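PDB 6EU6: ammonium transporter from Kuenenia stuttgartiensis, which belongs to the Amt family of trimeric membrane proteins and probably senses ammonium, signalling its presence across the membrane to a histidine kinase. Local coordinates for residues N9-I14 / T91-F96; A16-F21 / F98-F103; F103-A108 / I131-Y136. All blocks are in the same frame, centred on the assembly; numbering follows the deposited sequence.

Interaction 1 (N9-I14 / T91-F96)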
loop_
_atom_site.group_PDB
_atom_site.type_symbol
_atom_site.label_atom_id
_atom_site.label_comp_id
_atom_site.label_asym_id
_atom_site.label_seq_id
_atom_site.Cartn_x
_atom_site.Cartn_y
_atom_site.Cartn_z
ATOM N N ASN A 9 7.872 5.403 -20.223
ATOM C CA ASN A 9 7.494 6.662 -19.630
ATOM C C ASN A 9 6.039 6.596 -19.185
ATOM O O ASN A 9 5.695 7.046 -18.077
ATOM C CB ASN A 9 7.681 7.812 -20.605
ATOM C CG ASN A 9 9.105 8.197 -20.791
ATOM O OD1 ASN A 9 10.037 7.775 -20.125
ATOM N ND2 ASN A 9 9.304 9.004 -21.775
ATOM N N HIS A 10 5.197 5.973 -19.992
ATOM C CA HIS A 10 3.833 5.631 -19.572
ATOM C C HIS A 10 3.784 4.763 -18.339
ATOM O O HIS A 10 3.055 5.038 -17.420
ATOM C CB HIS A 10 3.046 4.905 -20.668
ATOM C CG HIS A 10 2.502 5.802 -21.718
ATOM N ND1 HIS A 10 1.338 6.504 -21.557
ATOM C CD2 HIS A 10 2.900 6.039 -22.986
ATOM C CE1 HIS A 10 1.077 7.192 -22.644
ATOM N NE2 HIS A 10 2.014 6.939 -23.518
ATOM N N LEU A 11 4.569 3.706 -18.338
ATOM C CA LEU A 11 4.593 2.805 -17.241
ATOM C C LEU A 11 4.903 3.548 -15.940
ATOM O O LEU A 11 4.211 3.328 -14.917
ATOM C CB LEU A 11 5.600 1.700 -17.493
ATOM C CG LEU A 11 5.824 0.670 -16.377
ATOM C CD1 LEU A 11 4.509 0.047 -15.939
ATOM C CD2 LEU A 11 6.811 -0.396 -16.874
ATOM N N TRP A 12 5.954 4.393 -15.957
ATOM C CA TRP A 12 6.354 5.049 -14.716
ATOM C C TRP A 12 5.279 6.066 -14.282
ATOM O O TRP A 12 4.831 6.071 -13.118
ATOM C CB TRP A 12 7.707 5.689 -14.824
ATOM C CG TRP A 12 8.082 6.572 -13.627
ATOM C CD1 TRP A 12 8.576 7.847 -13.675
ATOM C CD2 TRP A 12 7.984 6.241 -12.228
ATOM N NE1 TRP A 12 8.785 8.325 -12.431
ATOM C CE2 TRP A 12 8.457 7.361 -11.513
ATOM C CE3 TRP A 12 7.523 5.098 -11.505
ATOM C CZ2 TRP A 12 8.485 7.401 -10.101
ATOM C CZ3 TRP A 12 7.541 5.132 -10.091
ATOM C CH2 TRP A 12 8.041 6.293 -9.408
ATOM N N VAL A 13 4.804 6.896 -15.217
ATOM C CA VAL A 13 3.847 7.925 -14.864
ATOM C C VAL A 13 2.598 7.283 -14.284
ATOM O O VAL A 13 2.023 7.781 -13.329
ATOM C CB VAL A 13 3.584 8.856 -16.054
ATOM C CG1 VAL A 13 2.426 9.789 -15.791
ATOM C CG2 VAL A 13 4.853 9.684 -16.322
ATOM N N ILE A 14 2.150 6.176 -14.872
ATOM C CA ILE A 14 0.907 5.538 -14.408
ATOM C C ILE A 14 1.128 4.851 -13.058
ATOM O O ILE A 14 0.292 4.948 -12.149
ATOM C CB ILE A 14 0.239 4.640 -15.515
ATOM C CG1 ILE A 14 -1.231 4.539 -15.326
ATOM C CG2 ILE A 14 0.788 3.251 -15.458
ATOM C CD1 ILE A 14 -2.029 5.770 -15.631
ATOM N N THR A 91 3.039 13.017 -25.976
ATOM C CA THR A 91 3.186 11.622 -25.868
ATOM C C THR A 91 2.518 10.826 -24.729
ATOM O O THR A 91 2.243 9.669 -24.928
ATOM C CB THR A 91 4.694 11.390 -25.948
ATOM O OG1 THR A 91 5.033 11.192 -27.316
ATOM C CG2 THR A 91 5.132 10.257 -25.113
ATOM N N LEU A 92 2.225 11.430 -23.584
ATOM C CA LEU A 92 1.695 10.682 -22.449
ATOM C C LEU A 92 0.195 10.518 -22.275
ATOM O O LEU A 92 -0.254 9.788 -21.444
ATOM C CB LEU A 92 2.292 11.211 -21.170
ATOM C CG LEU A 92 3.753 10.889 -21.000
ATOM C CD1 LEU A 92 4.202 11.106 -19.598
ATOM C CD2 LEU A 92 4.015 9.473 -21.414
ATOM N N SER A 93 -0.552 11.223 -23.084
ATOM C CA SER A 93 -2.010 11.192 -23.116
ATOM C C SER A 93 -2.787 10.829 -21.841
ATOM O O SER A 93 -2.787 11.562 -20.914
ATOM C CB SER A 93 -2.488 10.388 -24.321
ATOM O OG SER A 93 -2.202 9.035 -24.212
ATOM N N TYR A 94 -3.405 9.668 -21.822
ATOM C CA TYR A 94 -4.184 9.244 -20.680
ATOM C C TYR A 94 -3.392 9.113 -19.393
ATOM O O TYR A 94 -3.911 9.390 -18.365
ATOM C CB TYR A 94 -4.904 7.951 -20.972
ATOM C CG TYR A 94 -5.822 8.080 -22.118
ATOM C CD1 TYR A 94 -7.004 8.731 -21.982
ATOM C CD2 TYR A 94 -5.470 7.613 -23.346
ATOM C CE1 TYR A 94 -7.845 8.878 -23.040
ATOM C CE2 TYR A 94 -6.305 7.748 -24.410
ATOM C CZ TYR A 94 -7.483 8.391 -24.245
ATOM O OH TYR A 94 -8.309 8.530 -25.292
ATOM N N SER A 95 -2.151 8.683 -19.487
ATOM C CA SER A 95 -1.305 8.538 -18.327
ATOM C C SER A 95 -1.104 9.894 -17.663
ATOM O O SER A 95 -1.262 10.028 -16.497
ATOM C CB SER A 95 -0.005 7.876 -18.725
ATOM O OG SER A 95 -0.292 6.668 -19.367
ATOM N N PHE A 96 -0.751 10.883 -18.460
ATOM C CA PHE A 96 -0.606 12.256 -17.994
ATOM C C PHE A 96 -1.913 12.711 -17.384
ATOM O O PHE A 96 -1.943 13.352 -16.345
ATOM C CB PHE A 96 -0.265 13.160 -19.150
ATOM C CG PHE A 96 -0.070 14.575 -18.751
ATOM C CD1 PHE A 96 1.145 15.014 -18.227
ATOM C CD2 PHE A 96 -1.102 15.476 -18.874
ATOM C CE1 PHE A 96 1.312 16.361 -17.888
ATOM C CE2 PHE A 96 -0.956 16.817 -18.512
ATOM C CZ PHE A 96 0.263 17.267 -18.040
#

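Interaction 2 (A16-F21 / F98-F103)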
loop_
_atom_site.group_PDB
_atom_site.type_symbol
_atom_site.label_atom_id
_atom_site.label_comp_id
_atom_site.label_asym_id
_atom_site.label_seq_id
_atom_site.Cartn_x
_atom_site.Cartn_y
_atom_site.Cartn_z
ATOM N N ALA A 16 3.344 5.840 -10.746
ATOM C CA ALA A 16 3.395 6.988 -9.844
ATOM C C ALA A 16 2.023 7.500 -9.570
ATOM O O ALA A 16 1.720 7.856 -8.441
ATOM C CB ALA A 16 4.272 8.077 -10.441
ATOM N N ALA A 17 1.172 7.551 -10.582
ATOM C CA ALA A 17 -0.153 8.048 -10.363
ATOM C C ALA A 17 -0.934 7.156 -9.369
ATOM O O ALA A 17 -1.707 7.631 -8.507
ATOM C CB ALA A 17 -0.908 8.183 -11.670
ATOM N N CYS A 18 -0.768 5.880 -9.517
ATOM C CA CYS A 18 -1.410 4.953 -8.620
ATOM C C CYS A 18 -0.853 5.137 -7.189
ATOM O O CYS A 18 -1.595 5.033 -6.206
ATOM C CB CYS A 18 -1.207 3.507 -9.057
ATOM S SG CYS A 18 -2.007 3.097 -10.623
ATOM N N MET A 19 0.441 5.414 -7.061
ATOM C CA MET A 19 0.988 5.650 -5.719
ATOM C C MET A 19 0.352 6.911 -5.112
ATOM O O MET A 19 0.066 6.997 -3.912
ATOM C CB MET A 19 2.522 5.786 -5.772
ATOM C CG MET A 19 3.235 4.571 -6.234
ATOM S SD MET A 19 4.967 4.765 -6.617
ATOM C CE MET A 19 5.644 5.110 -4.971
ATOM N N VAL A 20 0.207 7.933 -5.927
ATOM C CA VAL A 20 -0.481 9.163 -5.485
ATOM C C VAL A 20 -1.951 8.951 -5.157
ATOM O O VAL A 20 -2.500 9.501 -4.180
ATOM C CB VAL A 20 -0.347 10.275 -6.558
ATOM C CG1 VAL A 20 -1.156 11.510 -6.150
ATOM C CG2 VAL A 20 1.143 10.636 -6.730
ATOM N N PHE A 21 -2.616 8.050 -5.894
ATOM C CA PHE A 21 -3.982 7.691 -5.495
ATOM C C PHE A 21 -4.009 7.164 -4.048
ATOM O O PHE A 21 -4.906 7.431 -3.259
ATOM C CB PHE A 21 -4.586 6.623 -6.457
ATOM C CG PHE A 21 -5.944 6.213 -6.065
ATOM C CD1 PHE A 21 -7.058 6.933 -6.493
ATOM C CD2 PHE A 21 -6.129 5.123 -5.254
ATOM C CE1 PHE A 21 -8.347 6.508 -6.137
ATOM C CE2 PHE A 21 -7.412 4.728 -4.866
ATOM C CZ PHE A 21 -8.516 5.435 -5.291
ATOM N N PHE A 98 -4.357 11.011 -16.003
ATOM C CA PHE A 98 -4.714 10.407 -14.751
ATOM C C PHE A 98 -3.805 10.902 -13.633
ATOM O O PHE A 98 -4.272 11.120 -12.507
ATOM C CB PHE A 98 -4.675 8.876 -14.844
ATOM C CG PHE A 98 -5.133 8.198 -13.576
ATOM C CD1 PHE A 98 -6.376 8.496 -13.004
ATOM C CD2 PHE A 98 -4.288 7.363 -12.885
ATOM C CE1 PHE A 98 -6.773 7.954 -11.790
ATOM C CE2 PHE A 98 -4.687 6.797 -11.672
ATOM C CZ PHE A 98 -5.930 7.082 -11.133
ATOM N N PHE A 99 -2.522 11.015 -13.949
ATOM C CA PHE A 99 -1.541 11.635 -13.058
ATOM C C PHE A 99 -1.976 13.009 -12.563
ATOM O O PHE A 99 -2.023 13.272 -11.356
ATOM C CB PHE A 99 -0.189 11.658 -13.731
ATOM C CG PHE A 99 0.962 12.067 -12.812
ATOM C CD1 PHE A 99 1.511 11.182 -11.916
ATOM C CD2 PHE A 99 1.478 13.333 -12.857
ATOM C CE1 PHE A 99 2.604 11.567 -11.074
ATOM C CE2 PHE A 99 2.561 13.712 -12.051
ATOM C CZ PHE A 99 3.108 12.826 -11.124
ATOM N N GLN A 100 -2.452 13.834 -13.472
ATOM C CA GLN A 100 -2.864 15.147 -13.067
ATOM C C GLN A 100 -4.205 15.051 -12.331
ATOM O O GLN A 100 -4.454 15.860 -11.487
ATOM C CB GLN A 100 -2.974 16.087 -14.280
ATOM C CG GLN A 100 -1.656 16.348 -15.019
ATOM C CD GLN A 100 -0.641 17.069 -14.123
ATOM O OE1 GLN A 100 -1.008 17.786 -13.230
ATOM N NE2 GLN A 100 0.639 16.815 -14.341
ATOM N N MET A 101 -5.076 14.062 -12.635
ATOM C CA MET A 101 -6.299 13.914 -11.872
ATOM C C MET A 101 -6.016 13.628 -10.397
ATOM O O MET A 101 -6.654 14.189 -9.512
ATOM C CB MET A 101 -7.194 12.792 -12.467
ATOM C CG MET A 101 -8.499 12.578 -11.733
ATOM S SD MET A 101 -9.470 11.251 -12.526
ATOM C CE MET A 101 -10.009 12.231 -13.914
ATOM N N VAL A 102 -5.085 12.705 -10.135
ATOM C CA VAL A 102 -4.822 12.397 -8.745
ATOM C C VAL A 102 -4.109 13.587 -8.033
ATOM O O VAL A 102 -4.245 13.758 -6.830
ATOM C CB VAL A 102 -4.103 11.039 -8.554
ATOM C CG1 VAL A 102 -5.000 9.911 -9.077
ATOM C CG2 VAL A 102 -2.760 10.971 -9.230
ATOM N N PHE A 103 -3.301 14.371 -8.758
ATOM C CA PHE A 103 -2.861 15.684 -8.208
ATOM C C PHE A 103 -4.032 16.568 -7.758
ATOM O O PHE A 103 -4.045 17.114 -6.662
ATOM C CB PHE A 103 -1.938 16.396 -9.227
ATOM C CG PHE A 103 -0.497 16.005 -9.124
ATOM C CD1 PHE A 103 -0.134 14.702 -8.856
ATOM C CD2 PHE A 103 0.491 16.923 -9.367
ATOM C CE1 PHE A 103 1.189 14.336 -8.757
ATOM C CE2 PHE A 103 1.820 16.575 -9.205
ATOM C CZ PHE A 103 2.171 15.278 -8.935
#

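Interaction 3 (F103-A108 / I131-Y136)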
loop_
_atom_site.group_PDB
_atom_site.type_symbol
_atom_site.label_atom_id
_atom_site.label_comp_id
_atom_site.label_asym_id
_atom_site.label_seq_id
_atom_site.Cartn_x
_atom_site.Cartn_y
_atom_site.Cartn_z
ATOM N N PHE A 103 -3.301 14.371 -8.758
ATOM C CA PHE A 103 -2.861 15.684 -8.208
ATOM C C PHE A 103 -4.032 16.568 -7.758
ATOM O O PHE A 103 -4.045 17.114 -6.662
ATOM C CB PHE A 103 -1.938 16.396 -9.227
ATOM C CG PHE A 103 -0.497 16.005 -9.124
ATOM C CD1 PHE A 103 -0.134 14.702 -8.856
ATOM C CD2 PHE A 103 0.491 16.923 -9.367
ATOM C CE1 PHE A 103 1.189 14.336 -8.757
ATOM C CE2 PHE A 103 1.820 16.575 -9.205
ATOM C CZ PHE A 103 2.171 15.278 -8.935
ATOM N N ALA A 104 -5.057 16.683 -8.601
ATOM C CA ALA A 104 -6.205 17.491 -8.274
ATOM C C ALA A 104 -6.913 16.916 -7.035
ATOM O O ALA A 104 -7.340 17.690 -6.185
ATOM C CB ALA A 104 -7.211 17.597 -9.440
ATOM N N SER A 105 -7.036 15.584 -6.942
ATOM C CA SER A 105 -7.635 14.997 -5.796
ATOM C C SER A 105 -6.868 15.291 -4.506
ATOM O O SER A 105 -7.482 15.322 -3.409
ATOM C CB SER A 105 -7.760 13.491 -5.989
ATOM O OG SER A 105 -8.645 13.257 -7.098
ATOM N N THR A 106 -5.559 15.327 -4.624
ATOM C CA THR A 106 -4.669 15.731 -3.487
ATOM C C THR A 106 -4.985 17.162 -3.015
ATOM O O THR A 106 -5.177 17.445 -1.860
ATOM C CB THR A 106 -3.205 15.579 -3.858
ATOM O OG1 THR A 106 -2.988 14.274 -4.383
ATOM C CG2 THR A 106 -2.322 15.735 -2.684
ATOM N N ALA A 107 -5.018 18.062 -3.958
ATOM C CA ALA A 107 -5.297 19.482 -3.653
ATOM C C ALA A 107 -6.630 19.617 -2.959
ATOM O O ALA A 107 -6.767 20.300 -1.976
ATOM C CB ALA A 107 -5.276 20.286 -4.945
ATOM N N ALA A 108 -7.597 18.848 -3.406
ATOM C CA ALA A 108 -8.928 19.061 -2.882
ATOM C C ALA A 108 -9.163 18.439 -1.526
ATOM O O ALA A 108 -9.994 18.915 -0.741
ATOM C CB ALA A 108 -9.904 18.467 -3.896
ATOM N N ILE A 131 -13.101 23.879 -5.627
ATOM C CA ILE A 131 -11.670 23.927 -5.767
ATOM C C ILE A 131 -11.211 23.214 -7.016
ATOM O O ILE A 131 -10.312 23.716 -7.713
ATOM C CB ILE A 131 -10.915 23.534 -4.479
ATOM C CG1 ILE A 131 -9.410 23.923 -4.635
ATOM C CG2 ILE A 131 -11.047 22.045 -4.203
ATOM C CD1 ILE A 131 -8.545 23.593 -3.456
ATOM N N VAL A 132 -11.863 22.091 -7.366
ATOM C CA VAL A 132 -11.433 21.309 -8.469
ATOM C C VAL A 132 -11.836 21.892 -9.862
ATOM O O VAL A 132 -11.132 21.672 -10.867
ATOM C CB VAL A 132 -11.899 19.851 -8.333
ATOM C CG1 VAL A 132 -11.413 19.030 -9.521
ATOM C CG2 VAL A 132 -11.264 19.177 -7.069
ATOM N N ALA A 133 -12.978 22.592 -9.892
ATOM C CA ALA A 133 -13.552 23.207 -11.116
ATOM C C ALA A 133 -12.960 24.571 -11.430
ATOM O O ALA A 133 -12.835 24.873 -12.584
ATOM C CB ALA A 133 -15.094 23.320 -10.997
ATOM N N ILE A 134 -12.539 25.325 -10.414
ATOM C CA ILE A 134 -12.155 26.756 -10.521
ATOM C C ILE A 134 -10.776 27.092 -9.966
ATOM O O ILE A 134 -9.831 27.357 -10.723
ATOM C CB ILE A 134 -13.255 27.652 -9.894
ATOM C CG1 ILE A 134 -14.482 27.563 -10.832
ATOM C CG2 ILE A 134 -12.819 29.117 -9.871
ATOM C CD1 ILE A 134 -15.739 27.664 -10.121
ATOM N N ILE A 135 -10.648 27.043 -8.664
ATOM C CA ILE A 135 -9.413 27.534 -8.001
ATOM C C ILE A 135 -8.198 26.773 -8.490
ATOM O O ILE A 135 -7.230 27.370 -9.008
ATOM C CB ILE A 135 -9.522 27.487 -6.457
ATOM C CG1 ILE A 135 -10.687 28.367 -5.988
ATOM C CG2 ILE A 135 -8.224 27.865 -5.784
ATOM C CD1 ILE A 135 -10.896 28.313 -4.502
ATOM N N TYR A 136 -8.238 25.433 -8.331
ATOM C CA TYR A 136 -7.022 24.631 -8.640
ATOM C C TYR A 136 -6.618 24.653 -10.117
ATOM O O TYR A 136 -5.436 24.914 -10.449
ATOM C CB TYR A 136 -7.199 23.178 -8.092
ATOM C CG TYR A 136 -6.113 22.285 -8.486
ATOM C CD1 TYR A 136 -4.898 22.341 -7.850
ATOM C CD2 TYR A 136 -6.263 21.432 -9.576
ATOM C CE1 TYR A 136 -3.851 21.549 -8.263
ATOM C CE2 TYR A 136 -5.206 20.627 -10.033
ATOM C CZ TYR A 136 -3.993 20.668 -9.344
ATOM O OH TYR A 136 -2.934 19.841 -9.727
#

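Interaction 1 (N9-I14 / T91-F96)
N9 opens the contact near the start of helix 2-34. Its CB rests 4.1 Å from CD2 of L92. Its amide end serves elsewhere, with OD1 hydrogen-bonded to Q5 and to V231. H10 follows and is the polar centre. Its CA-to-CB bond points sideways, yet the m rotamer brings the imidazole across to segment 91-96. H10 ND1 and S95 OG share a short, nearly linear hydrogen bond of 2.7 Å. On the other side of the ring, H10 NE2 gives a weak hydrogen bond to T91 O at 3.1 Å. The ring is thus engaged at both nitrogens, firmly at ND1 and weakly at NE2. It is also packed on one face: L92 CD2 sits 3.8 Å from the centroid of the H10 ring, almost on the normal, as a CH-pi contact. V13, one helical turn on from N9, points toward the partner. V13 CG2 meets L92 CD1 at 3.6 Å, and V13 CG1 lies 3.8 Å from S95 O. L92 is therefore gripped by N9, H10 and V13 together. I14 closes the segment. Its CD1 approaches S95 CA at 3.9 Å, and these two residues have the nearest CA atoms across the contact, 5.4 Å apart. V233 of a neighbouring subunit packs on H10, so the site lies close to a subunit interface. The arrangement ties T91 and L92, in the loop before helix 93-114, and S95, in its first turn, to helix 2-34, the first of the eleven membrane-spanning helices characteristic of the Amt fold.

Interaction 2 (A16-F21 / F98-F103)
Two membrane helices of the Amt bundle run side by side here. The axes of segments 16-21 and 98-103 come within 8.8 Å, and their directions differ by 19°, so they are nearly parallel. A17, a small residue, sits at the closest level of the two backbones. Its methyl fits a hollow formed by F98, F99 and V102: A17 CB lies 3.7 Å from F98 CD2, 3.8 Å from F99 CA and 4.1 Å from V102 CG2. The CA atoms of A17 and F99 are 4.7 Å apart, so the backbones almost meet at this level. A16 adds a second small bump beside it, with its CB 3.9 Å from F99 CE1. One turn further on the roles reverse. V102 is now the bump, and A17, V20 and F21 form the hollow. V102 CG2 reaches A17 O at 3.6 Å, while V102 CG1 lies near the plane of the F21 ring and 4.2 Å from F21 CB. The large rings of F98 and F99 flank A17 rather than separating the helices. The side-chain packing between the segments is all apolar. Other parts of the trimer close the surroundings. F221 of a neighbouring subunit meets the rings of F21 and F98 edge-to-face, and F223 of the same chain stacks on F103. At the C-terminal end V20 fits between two partners: its CG2 lies 4.2 Å from F103 CE1, and its CG1 touches V102 CG2 at 3.5 Å.

Interaction 3 (F103-A108 / I131-Y136)
Apolar packing makes up most of this contact, and it rests on three alanines of segment 103-108. A108 CB touches both I131 and V132, 3.8 Å from I131 CG2 and 3.5 Å from V132 CG2. A107 CB lies 3.6 Å from Y136 CD1. A104 CB lies 3.7 Å from Y136 CE2 and, more loosely, 4.4 Å from V132 CG1. The alanines leave room for the larger side chains opposite. The segment axes come within 10.0 Å and cross at 87°, so the two are almost perpendicular. They belong to helices 93-114 and 121-144, consecutive membrane helices of the eleven-helix Amt fold. Segment 131-136 contains a wide pi-type turn, marked by the bond from Y136 N to I131 O at 2.8 Å. Aromatic contacts form the second group. The CA-to-CB bond of Y136 points toward segment 103-108. A104 CA stands 4.2 Å from the centroid of the Y136 ring, an off-centre CH-pi contact. Beyond the ring, Y136 OH lies 3.6 Å from F103 CB. Polar groups of segment 103-108 turn to other partners: S105 OG is hydrogen-bonded to S54 OG of helix 40-67, and T106 OG1 to V102 O on its own helix. W144 packs against both F103 and Y136.

How the interactions relate
Helix 93-114 runs through all three contacts. Interactions 1 and 2 join it to helix 2-34, and interaction 3 joins it to helix 121-144. The centres of interactions 1 and 2 are 10 Å apart, those of 2 and 3 are 13 Å apart, and those of 1 and 3 are 20 Å apart. Interactions 1 and 2 touch through V13 with F99 and I14 with F98. Interactions 2 and 3 share F103. Along the chain the segments of 1 and 2 alternate, and interaction 3 opens at F103, where interaction 2 closes. Interactions 1 and 2 also touch a neighbouring subunit, whereas interaction 3 is internal. Helix 93-114 thus links the trimer interface to the subunit interior.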